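Local structure of 3-phosphoshikimate 1-carboxyvinyltransferase (Streptomyces sviceus, 7M0O) at residues Leu4-Ala14 with Tyr217-Ala226. The protein probably catalyses transfer of the enolpyruvyl group of phosphoenolpyruvate to the 5-hydroxyl of shikimate-3-phosphate, a late step towards chorismate. Numbering follows the deposited sequence.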
loop_
_atom_site.group_PDB
_atom_site.type_symbol
_atom_site.label_atom_id
_atom_site.label_comp_id
_atom_site.label_asym_id
_atom_site.label_seq_id
_atom_site.Cartn_x
_atom_site.Cartn_y
_atom_site.Cartn_z
ATOM N N LEU A 4 -12.910 -4.002 -5.601
ATOM C CA LEU A 4 -11.920 -4.050 -4.541
ATOM C C LEU A 4 -11.363 -2.655 -4.261
ATOM O O LEU A 4 -11.244 -1.830 -5.168
ATOM C CB LEU A 4 -10.786 -4.999 -4.919
ATOM C CG LEU A 4 -11.192 -6.476 -5.047
ATOM C CD1 LEU A 4 -9.976 -7.308 -5.450
ATOM C CD2 LEU A 4 -11.807 -6.994 -3.740
ATOM N N PRO A 5 -11.015 -2.376 -3.005
ATOM C CA PRO A 5 -10.620 -1.012 -2.638
ATOM C C PRO A 5 -9.259 -0.627 -3.197
ATOM O O PRO A 5 -8.366 -1.461 -3.357
ATOM C CB PRO A 5 -10.593 -1.049 -1.107
ATOM C CG PRO A 5 -10.404 -2.483 -0.768
ATOM C CD PRO A 5 -11.121 -3.258 -1.834
ATOM N N GLY A 6 -9.115 0.673 -3.462
ATOM C CA GLY A 6 -7.839 1.196 -3.915
ATOM C C GLY A 6 -6.747 1.014 -2.879
ATOM O O GLY A 6 -7.002 0.903 -1.675
ATOM N N SER A 7 -5.508 1.013 -3.369
ATOM C CA SER A 7 -4.337 0.930 -2.509
ATOM C C SER A 7 -4.260 2.165 -1.617
ATOM O O SER A 7 -4.382 3.298 -2.096
ATOM C CB SER A 7 -3.062 0.804 -3.351
ATOM O OG SER A 7 -1.936 1.327 -2.646
ATOM N N LYS A 8 -4.085 1.934 -0.311
ATOM C CA LYS A 8 -3.983 3.054 0.626
ATOM C C LYS A 8 -2.728 3.881 0.365
ATOM O O LYS A 8 -2.784 5.119 0.309
ATOM C CB LYS A 8 -4.006 2.534 2.061
ATOM C CG LYS A 8 -3.521 3.551 3.097
ATOM C CD LYS A 8 -4.419 4.783 3.147
ATOM C CE LYS A 8 -3.956 5.763 4.239
ATOM N NZ LYS A 8 -2.597 6.319 3.967
ATOM N N SER A 9 -1.577 3.223 0.227
ATOM C CA SER A 9 -0.342 3.987 0.073
ATOM C C SER A 9 -0.276 4.682 -1.284
ATOM O O SER A 9 0.308 5.764 -1.397
ATOM C CB SER A 9 0.880 3.088 0.273
ATOM O OG SER A 9 0.953 2.087 -0.714
ATOM N N ILE A 10 -0.864 4.092 -2.325
ATOM C CA ILE A 10 -0.897 4.786 -3.608
ATOM C C ILE A 10 -1.858 5.976 -3.542
ATOM O O ILE A 10 -1.560 7.055 -4.069
ATOM C CB ILE A 10 -1.241 3.811 -4.744
ATOM C CG1 ILE A 10 -0.057 2.864 -4.966
ATOM C CG2 ILE A 10 -1.581 4.592 -6.031
ATOM C CD1 ILE A 10 -0.315 1.721 -5.952
ATOM N N THR A 11 -2.997 5.820 -2.862
ATOM C CA THR A 11 -3.928 6.939 -2.745
ATOM C C THR A 11 -3.264 8.112 -2.033
ATOM O O THR A 11 -3.423 9.271 -2.441
ATOM C CB THR A 11 -5.217 6.505 -2.016
ATOM O OG1 THR A 11 -5.900 5.481 -2.770
ATOM C CG2 THR A 11 -6.162 7.696 -1.841
ATOM N N ALA A 12 -2.456 7.816 -1.017
ATOM C CA ALA A 12 -1.796 8.859 -0.231
ATOM C C ALA A 12 -0.830 9.672 -1.080
ATOM O O ALA A 12 -0.874 10.911 -1.078
ATOM C CB ALA A 12 -1.053 8.217 0.942
ATOM N N ARG A 13 0.087 8.987 -1.773
ATOM C CA ARG A 13 0.997 9.681 -2.685
ATOM C C ARG A 13 0.229 10.477 -3.738
ATOM O O ARG A 13 0.605 11.610 -4.064
ATOM C CB ARG A 13 1.926 8.682 -3.379
ATOM C CG ARG A 13 2.856 7.843 -2.489
ATOM C CD ARG A 13 3.555 6.862 -3.425
ATOM N NE ARG A 13 4.476 5.902 -2.819
ATOM C CZ ARG A 13 4.136 4.694 -2.375
ATOM N NH1 ARG A 13 2.873 4.272 -2.417
ATOM N NH2 ARG A 13 5.069 3.900 -1.881
ATOM N N ALA A 14 -0.832 9.891 -4.304
ATOM C CA ALA A 14 -1.567 10.560 -5.380
ATOM C C ALA A 14 -2.229 11.847 -4.903
ATOM O O ALA A 14 -2.355 12.804 -5.681
ATOM C CB ALA A 14 -2.623 9.623 -5.963
ATOM N N TYR A 217 -5.098 10.365 -13.084
ATOM C CA TYR A 217 -4.319 9.282 -12.492
ATOM C C TYR A 217 -5.266 8.297 -11.827
ATOM O O TYR A 217 -5.974 8.654 -10.879
ATOM C CB TYR A 217 -3.278 9.792 -11.483
ATOM C CG TYR A 217 -2.354 8.672 -11.064
ATOM C CD1 TYR A 217 -1.278 8.293 -11.864
ATOM C CD2 TYR A 217 -2.596 7.953 -9.902
ATOM C CE1 TYR A 217 -0.461 7.233 -11.496
ATOM C CE2 TYR A 217 -1.792 6.899 -9.528
ATOM C CZ TYR A 217 -0.728 6.543 -10.326
ATOM O OH TYR A 217 0.067 5.486 -9.942
ATOM N N ALA A 218 -5.282 7.067 -12.333
ATOM C CA ALA A 218 -6.098 5.996 -11.777
ATOM C C ALA A 218 -5.337 5.279 -10.665
ATOM O O ALA A 218 -4.189 4.854 -10.864
ATOM C CB ALA A 218 -6.487 5.002 -12.875
ATOM N N ILE A 219 -5.992 5.130 -9.514
ATOM C CA ILE A 219 -5.425 4.428 -8.364
ATOM C C ILE A 219 -5.661 2.933 -8.531
ATOM O O ILE A 219 -6.803 2.490 -8.731
ATOM C CB ILE A 219 -6.047 4.931 -7.051
ATOM C CG1 ILE A 219 -5.793 6.430 -6.866
ATOM C CG2 ILE A 219 -5.527 4.099 -5.849
ATOM C CD1 ILE A 219 -4.364 6.767 -6.917
ATOM N N GLU A 220 -4.586 2.154 -8.429
ATOM C CA GLU A 220 -4.710 0.695 -8.529
ATOM C C GLU A 220 -5.438 0.127 -7.312
ATOM O O GLU A 220 -5.199 0.561 -6.181
ATOM C CB GLU A 220 -3.334 0.027 -8.621
ATOM C CG GLU A 220 -2.621 0.206 -9.934
ATOM C CD GLU A 220 -1.176 -0.286 -9.903
ATOM O OE1 GLU A 220 -0.797 -1.113 -9.027
ATOM O OE2 GLU A 220 -0.407 0.169 -10.772
ATOM N N PRO A 221 -6.317 -0.855 -7.507
ATOM C CA PRO A 221 -6.796 -1.635 -6.363
ATOM C C PRO A 221 -5.625 -2.321 -5.676
ATOM O O PRO A 221 -4.621 -2.657 -6.305
ATOM C CB PRO A 221 -7.748 -2.661 -6.997
ATOM C CG PRO A 221 -8.102 -2.069 -8.339
ATOM C CD PRO A 221 -6.917 -1.286 -8.781
ATOM N N ASP A 222 -5.756 -2.527 -4.374
ATOM C CA ASP A 222 -4.707 -3.223 -3.642
ATOM C C ASP A 222 -4.504 -4.617 -4.229
ATOM O O ASP A 222 -5.423 -5.446 -4.243
ATOM C CB ASP A 222 -5.056 -3.301 -2.157
ATOM C CG ASP A 222 -3.889 -3.755 -1.306
ATOM O OD1 ASP A 222 -3.478 -4.928 -1.428
ATOM O OD2 ASP A 222 -3.393 -2.947 -0.493
ATOM N N ALA A 223 -3.293 -4.866 -4.718
ATOM C CA ALA A 223 -3.004 -6.126 -5.395
ATOM C C ALA A 223 -2.819 -7.284 -4.423
ATOM O O ALA A 223 -3.055 -8.441 -4.790
ATOM C CB ALA A 223 -1.758 -5.975 -6.275
ATOM N N SER A 224 -2.386 -7.001 -3.194
ATOM C CA SER A 224 -2.301 -8.046 -2.180
ATOM C C SER A 224 -3.690 -8.529 -1.789
ATOM O O SER A 224 -3.937 -9.733 -1.679
ATOM C CB SER A 224 -1.553 -7.508 -0.957
ATOM O OG SER A 224 -0.331 -6.906 -1.335
ATOM N N THR A 225 -4.616 -7.589 -1.604
ATOM C CA THR A 225 -6.017 -7.931 -1.386
ATOM C C THR A 225 -6.586 -8.702 -2.571
ATOM O O THR A 225 -7.363 -9.647 -2.393
ATOM C CB THR A 225 -6.809 -6.646 -1.147
ATOM O OG1 THR A 225 -6.388 -6.077 0.094
ATOM C CG2 THR A 225 -8.317 -6.911 -1.114
ATOM N N ALA A 226 -6.179 -8.337 -3.792
ATOM C CA ALA A 226 -6.696 -9.012 -4.973
ATOM C C ALA A 226 -6.255 -10.466 -5.051
ATOM O O ALA A 226 -6.952 -11.267 -5.684
ATOM C CB ALA A 226 -6.261 -8.286 -6.252
HETATM O O HOH W 1 -8.109 -4.479 -3.160
HETATM O O HOH W 2 -4.187 -0.839 0.727
#
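Gly6 and Pro221 meet in a single antiparallel bridge where the two chain crossovers of the EPSP synthase fold pass between its globular domains, the hinge of this family. One segment enters the domain of helix 8-20 as the other leaves it for helix 223-235. The flanking bonds, Asp222 N to Pro5 O at 3.0 Å and Ser7 N to Glu220 O at 2.9 Å, give this non-hydrogen-bonded pair its antiparallel pattern, although the chains cross steeply; both donors lie in the carbonyl plane. Each crossover ends in an N-cap: Ser7 OG accepts from Ile10 N, and Asp222 OD1 from Thr225 N, the latter on the anti side of the carboxylate, 29° out of its plane. With OG roughly anti to the Ser7 backbone N (chi1 153°), the hydroxyl is turned to the Ile10 amide.

Beyond the bridge, Ile219 packs on helix 8-20. Its CD1 presses on Ala14 CB at 3.5 Å, tighter than usual for carbons, and also meets Ile10 CG2, which lies at the edge of the Tyr217 ring. Its CG2 touches Thr11 OG1 at 3.4 Å, the two side chains crossing at about a right angle. Thr11 OG1 donates to Ser7 O at 2.7 Å, and Thr11 N reaches that oxygen from the opposite face of its plane; OG1 also bonds Leu31 N. A valine in place of Thr11 would probably leave Leu31 N without this acceptor and Ser7 O with one grip fewer. On the Leu4 side, CD1 rests on Ala226 CA and CB.

Lys8 and Ser9, in the first turn of the helix, and Arg13 further along it are predicted to bind substrate. Between the domains, one water accepts from Lys8 N at 3.0 Å and donates to Asp222 OD2 at 2.6 Å.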